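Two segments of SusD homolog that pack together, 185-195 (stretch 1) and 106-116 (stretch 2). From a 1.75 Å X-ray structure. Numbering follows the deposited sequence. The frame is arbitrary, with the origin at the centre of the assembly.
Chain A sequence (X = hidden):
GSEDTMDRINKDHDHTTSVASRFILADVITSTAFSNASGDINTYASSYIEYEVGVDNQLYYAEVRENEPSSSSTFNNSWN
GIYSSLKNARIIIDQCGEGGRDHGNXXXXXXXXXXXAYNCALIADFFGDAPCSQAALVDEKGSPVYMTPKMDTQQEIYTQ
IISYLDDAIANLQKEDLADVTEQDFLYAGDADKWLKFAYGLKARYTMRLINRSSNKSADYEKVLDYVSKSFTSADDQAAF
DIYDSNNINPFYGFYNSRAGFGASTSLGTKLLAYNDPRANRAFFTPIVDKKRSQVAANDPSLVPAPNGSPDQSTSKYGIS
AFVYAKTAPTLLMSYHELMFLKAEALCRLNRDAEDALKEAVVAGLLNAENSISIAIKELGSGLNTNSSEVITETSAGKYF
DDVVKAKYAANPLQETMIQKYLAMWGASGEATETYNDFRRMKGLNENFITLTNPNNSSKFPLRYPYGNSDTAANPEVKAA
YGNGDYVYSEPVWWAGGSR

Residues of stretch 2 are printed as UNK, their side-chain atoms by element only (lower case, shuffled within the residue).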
# COMPACT_ATOMS: atom_id res chain seq x y z
N PHE A 185 -7.32 -17.09 3.87
CA PHE A 185 -8.24 -15.96 3.73
C PHE A 185 -7.95 -15.12 2.49
O PHE A 185 -8.69 -14.20 2.15
CB PHE A 185 -8.23 -15.05 4.97
CG PHE A 185 -8.66 -15.73 6.23
CD1 PHE A 185 -9.81 -16.50 6.25
CD2 PHE A 185 -7.92 -15.57 7.39
CE1 PHE A 185 -10.20 -17.12 7.43
CE2 PHE A 185 -8.31 -16.17 8.55
CZ PHE A 185 -9.44 -16.95 8.58
N LEU A 186 -6.89 -15.46 1.78
CA LEU A 186 -6.54 -14.71 0.60
C LEU A 186 -7.13 -15.41 -0.62
O LEU A 186 -7.91 -14.82 -1.36
CB LEU A 186 -5.03 -14.57 0.48
CG LEU A 186 -4.53 -13.29 -0.11
CD1 LEU A 186 -5.01 -12.09 0.78
CD2 LEU A 186 -3.00 -13.37 -0.19
N TYR A 187 -6.84 -16.70 -0.77
CA TYR A 187 -7.23 -17.42 -1.97
C TYR A 187 -7.96 -18.77 -1.78
O TYR A 187 -8.19 -19.50 -2.74
CB TYR A 187 -6.03 -17.63 -2.87
CG TYR A 187 -5.48 -16.36 -3.52
CD1 TYR A 187 -6.23 -15.60 -4.37
CD2 TYR A 187 -4.17 -16.01 -3.33
CE1 TYR A 187 -5.70 -14.51 -5.02
CE2 TYR A 187 -3.62 -14.93 -3.97
CZ TYR A 187 -4.39 -14.16 -4.79
OH TYR A 187 -3.84 -13.09 -5.45
N ALA A 188 -8.35 -19.08 -0.56
CA ALA A 188 -9.15 -20.28 -0.31
C ALA A 188 -8.51 -21.54 -0.85
O ALA A 188 -9.18 -22.46 -1.37
CB ALA A 188 -10.56 -20.11 -0.88
N GLY A 189 -7.19 -21.57 -0.73
CA GLY A 189 -6.38 -22.74 -1.07
C GLY A 189 -5.94 -22.89 -2.52
O GLY A 189 -5.30 -23.87 -2.88
N ASP A 190 -6.30 -21.90 -3.33
CA ASP A 190 -5.91 -21.91 -4.75
C ASP A 190 -4.43 -21.55 -4.95
O ASP A 190 -4.07 -20.36 -4.98
CB ASP A 190 -6.78 -20.94 -5.54
CG ASP A 190 -6.63 -21.11 -7.03
OD1 ASP A 190 -5.55 -21.57 -7.47
OD2 ASP A 190 -7.58 -20.78 -7.76
N ALA A 191 -3.59 -22.58 -5.11
CA ALA A 191 -2.12 -22.38 -5.24
C ALA A 191 -1.69 -21.63 -6.50
O ALA A 191 -0.65 -20.98 -6.53
CB ALA A 191 -1.37 -23.71 -5.15
N ASP A 192 -2.52 -21.74 -7.53
CA ASP A 192 -2.20 -21.10 -8.82
C ASP A 192 -2.33 -19.59 -8.70
O ASP A 192 -1.59 -18.85 -9.32
CB ASP A 192 -3.08 -21.61 -9.96
CG ASP A 192 -2.76 -23.06 -10.35
OD1 ASP A 192 -1.61 -23.52 -10.12
OD2 ASP A 192 -3.66 -23.74 -10.89
N LYS A 193 -3.29 -19.17 -7.88
CA LYS A 193 -3.50 -17.75 -7.60
C LYS A 193 -2.37 -17.23 -6.71
O LYS A 193 -1.87 -16.13 -6.89
CB LYS A 193 -4.88 -17.50 -7.00
CG LYS A 193 -5.97 -17.69 -8.02
CD LYS A 193 -7.29 -17.15 -7.56
CE LYS A 193 -8.27 -17.11 -8.71
NZ LYS A 193 -9.51 -16.44 -8.33
N TRP A 194 -1.94 -18.06 -5.77
CA TRP A 194 -0.79 -17.65 -4.96
C TRP A 194 0.44 -17.49 -5.85
O TRP A 194 1.26 -16.60 -5.66
CB TRP A 194 -0.47 -18.63 -3.82
CG TRP A 194 -1.31 -18.41 -2.59
CD1 TRP A 194 -2.53 -18.96 -2.32
CD2 TRP A 194 -0.98 -17.59 -1.47
NE1 TRP A 194 -2.99 -18.53 -1.09
CE2 TRP A 194 -2.04 -17.70 -0.54
CE3 TRP A 194 0.13 -16.81 -1.13
CZ2 TRP A 194 -2.04 -17.06 0.66
CZ3 TRP A 194 0.12 -16.16 0.08
CH2 TRP A 194 -0.95 -16.28 0.96
N LEU A 195 0.55 -18.37 -6.83
CA LEU A 195 1.71 -18.37 -7.72
C LEU A 195 1.69 -17.06 -8.50
O LEU A 195 2.71 -16.38 -8.67
CB LEU A 195 1.67 -19.62 -8.62
CG LEU A 195 2.92 -19.97 -9.42
CD1 LEU A 195 4.10 -20.27 -8.50
CD2 LEU A 195 2.58 -21.19 -10.26
N UNK A 106 3.61 -28.55 1.64
CA UNK A 106 4.48 -27.70 0.81
C UNK A 106 3.78 -26.49 0.26
O UNK A 106 4.39 -25.42 0.14
c UNK A 106 6.07 -29.57 0.16
c UNK A 106 5.11 -28.51 -0.34
o UNK A 106 6.90 -29.25 1.03
o UNK A 106 5.99 -30.72 -0.33
N UNK A 107 2.49 -26.65 -0.02
CA UNK A 107 1.69 -25.55 -0.55
C UNK A 107 1.48 -24.48 0.53
O UNK A 107 1.67 -23.30 0.30
c UNK A 107 0.70 -26.70 -2.56
c UNK A 107 0.38 -26.02 -1.20
c UNK A 107 -0.57 -24.82 -1.39
N UNK A 108 1.17 -24.94 1.74
CA UNK A 108 1.00 -24.07 2.89
C UNK A 108 2.33 -23.37 3.16
O UNK A 108 2.39 -22.20 3.49
c UNK A 108 0.57 -24.87 4.15
c UNK A 108 0.60 -24.01 5.38
o UNK A 108 -0.77 -25.34 3.96
N UNK A 109 3.39 -24.12 2.91
CA UNK A 109 4.74 -23.62 3.14
C UNK A 109 5.03 -22.46 2.20
O UNK A 109 5.62 -21.45 2.58
c UNK A 109 10.39 -26.02 4.09
n UNK A 109 11.30 -25.86 5.03
c UNK A 109 7.15 -24.36 3.45
c UNK A 109 8.16 -25.44 3.19
n UNK A 109 9.25 -25.33 4.15
n UNK A 109 10.62 -26.85 3.10
c UNK A 109 5.78 -24.73 2.95
N UNK A 110 4.60 -22.65 0.97
CA UNK A 110 4.80 -21.65 -0.07
C UNK A 110 4.02 -20.40 0.24
O UNK A 110 4.49 -19.28 0.05
N UNK A 111 2.81 -20.59 0.72
CA UNK A 111 1.99 -19.42 1.05
C UNK A 111 2.69 -18.60 2.14
O UNK A 111 2.72 -17.35 2.11
se UNK A 111 -1.84 -21.33 1.22
c UNK A 111 -2.50 -22.23 -0.35
c UNK A 111 -0.19 -20.62 0.51
c UNK A 111 0.60 -19.84 1.53
N UNK A 112 3.22 -19.31 3.12
CA UNK A 112 3.95 -18.71 4.24
C UNK A 112 5.21 -18.01 3.76
O UNK A 112 5.59 -16.97 4.30
c UNK A 112 4.30 -19.76 5.31
N UNK A 113 5.83 -18.55 2.72
CA UNK A 113 7.07 -17.98 2.16
C UNK A 113 6.74 -16.66 1.49
O UNK A 113 7.48 -15.68 1.61
c UNK A 113 7.75 -18.97 1.20
c UNK A 113 8.89 -21.29 1.17
o UNK A 113 9.80 -22.02 1.63
o UNK A 113 8.25 -21.57 0.14
c UNK A 113 8.51 -20.04 1.97
N UNK A 114 5.59 -16.62 0.86
CA UNK A 114 5.10 -15.38 0.24
C UNK A 114 4.81 -14.33 1.34
O UNK A 114 5.14 -13.15 1.22
c UNK A 114 3.20 -14.26 -1.10
c UNK A 114 3.85 -15.63 -0.64
c UNK A 114 4.20 -16.51 -1.85
N UNK A 115 4.23 -14.76 2.44
CA UNK A 115 3.92 -13.79 3.49
C UNK A 115 5.19 -13.33 4.16
O UNK A 115 5.27 -12.21 4.64
c UNK A 115 0.76 -12.74 1.98
se UNK A 115 0.62 -13.05 3.85
c UNK A 115 2.97 -14.34 4.56
c UNK A 115 1.58 -14.69 4.08
N UNK A 116 6.19 -14.21 4.17
CA UNK A 116 7.48 -13.87 4.81
C UNK A 116 8.13 -12.77 3.96
O UNK A 116 8.66 -11.78 4.47
c UNK A 116 8.39 -15.08 4.92

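Position 106 has four side-chain atoms: two carbons, the second carrying two oxygens. It touches nothing on stretch 1. It is Asp106.

Position 107 has three carbons, branched at CB. One of the branch carbons packs against Ala191. A CB bearing two methyls is valine. It is Val107, and Val107 CG1 lies 4.0 Å from Ala191 CB.

Position 108 also branches at CB, but into one oxygen and one carbon. It does not reach stretch 1. It is Thr108, and its hydroxyl is hydrogen-bonded elsewhere in the structure.

Position 109 has three carbons, a nitrogen, then a carbon carrying two more nitrogens. This guanidinium chain extends clear of stretch 1. It is Arg109.

Position 110 has no side-chain atoms. It is Gly110.

Position 111 has an unbranched chain of two carbons, a selenium and a terminal carbon. The chain passes over one face of the Trp194 ring and ends near Gly189. It is selenomethionine, Met111. Met111 CG sits 3.6 Å from the centroid of the Trp194 five-membered ring, 11° off the ring normal, over the face, a CH-pi contact. Met111 SE follows at 4.2 Å from the centroid of the Trp194 five-membered ring. Met111 CE reaches to 4.0 Å from Gly189 CA.

Position 112 has one carbon, pointing away from stretch 1. It is Ala112.

Position 113 has three carbons, the third carrying two oxygens. It makes no contact with stretch 1. It is Glu113.

Position 114 has three carbons branched at CB, with CA-to-CB toward stretch 1. One branch carbon meets the edge of the Trp194 ring. It is Val114, with Val114 CG1 3.8 Å from Trp194 CZ3.

Position 115 has two carbons, a selenium and a terminal carbon, unbranched. Its CB points sideways, but the chain bends so that its end comes nearer to stretch 1. It is the second selenomethionine, Met115. Met115 CE lies 4.0 Å from Trp194 CZ3 and 4.4 Å from Leu186 CD2.

Position 116 has one carbon, out of reach of stretch 1. It is Ala116.

The contact is apolar, with no hydrogen bonds between the stretches. Trp194 is its centre and contributes the largest buried area. Trp194 CZ3 also approaches the backbone, 3.5 Å from Met111 O. Ala191 against Val107 extends the packing about one helical turn earlier. The helix axes are 27° from parallel and approach to 10.6 Å. Asp190 caps the start of the stretch 1 helix: Asp190 OD1 accepts weak hydrogen bonds from Asp192 N (3.0 Å) and Lys193 N (3.3 Å).

Stretch 2, residues 106-116: DVTRGMAEVMA
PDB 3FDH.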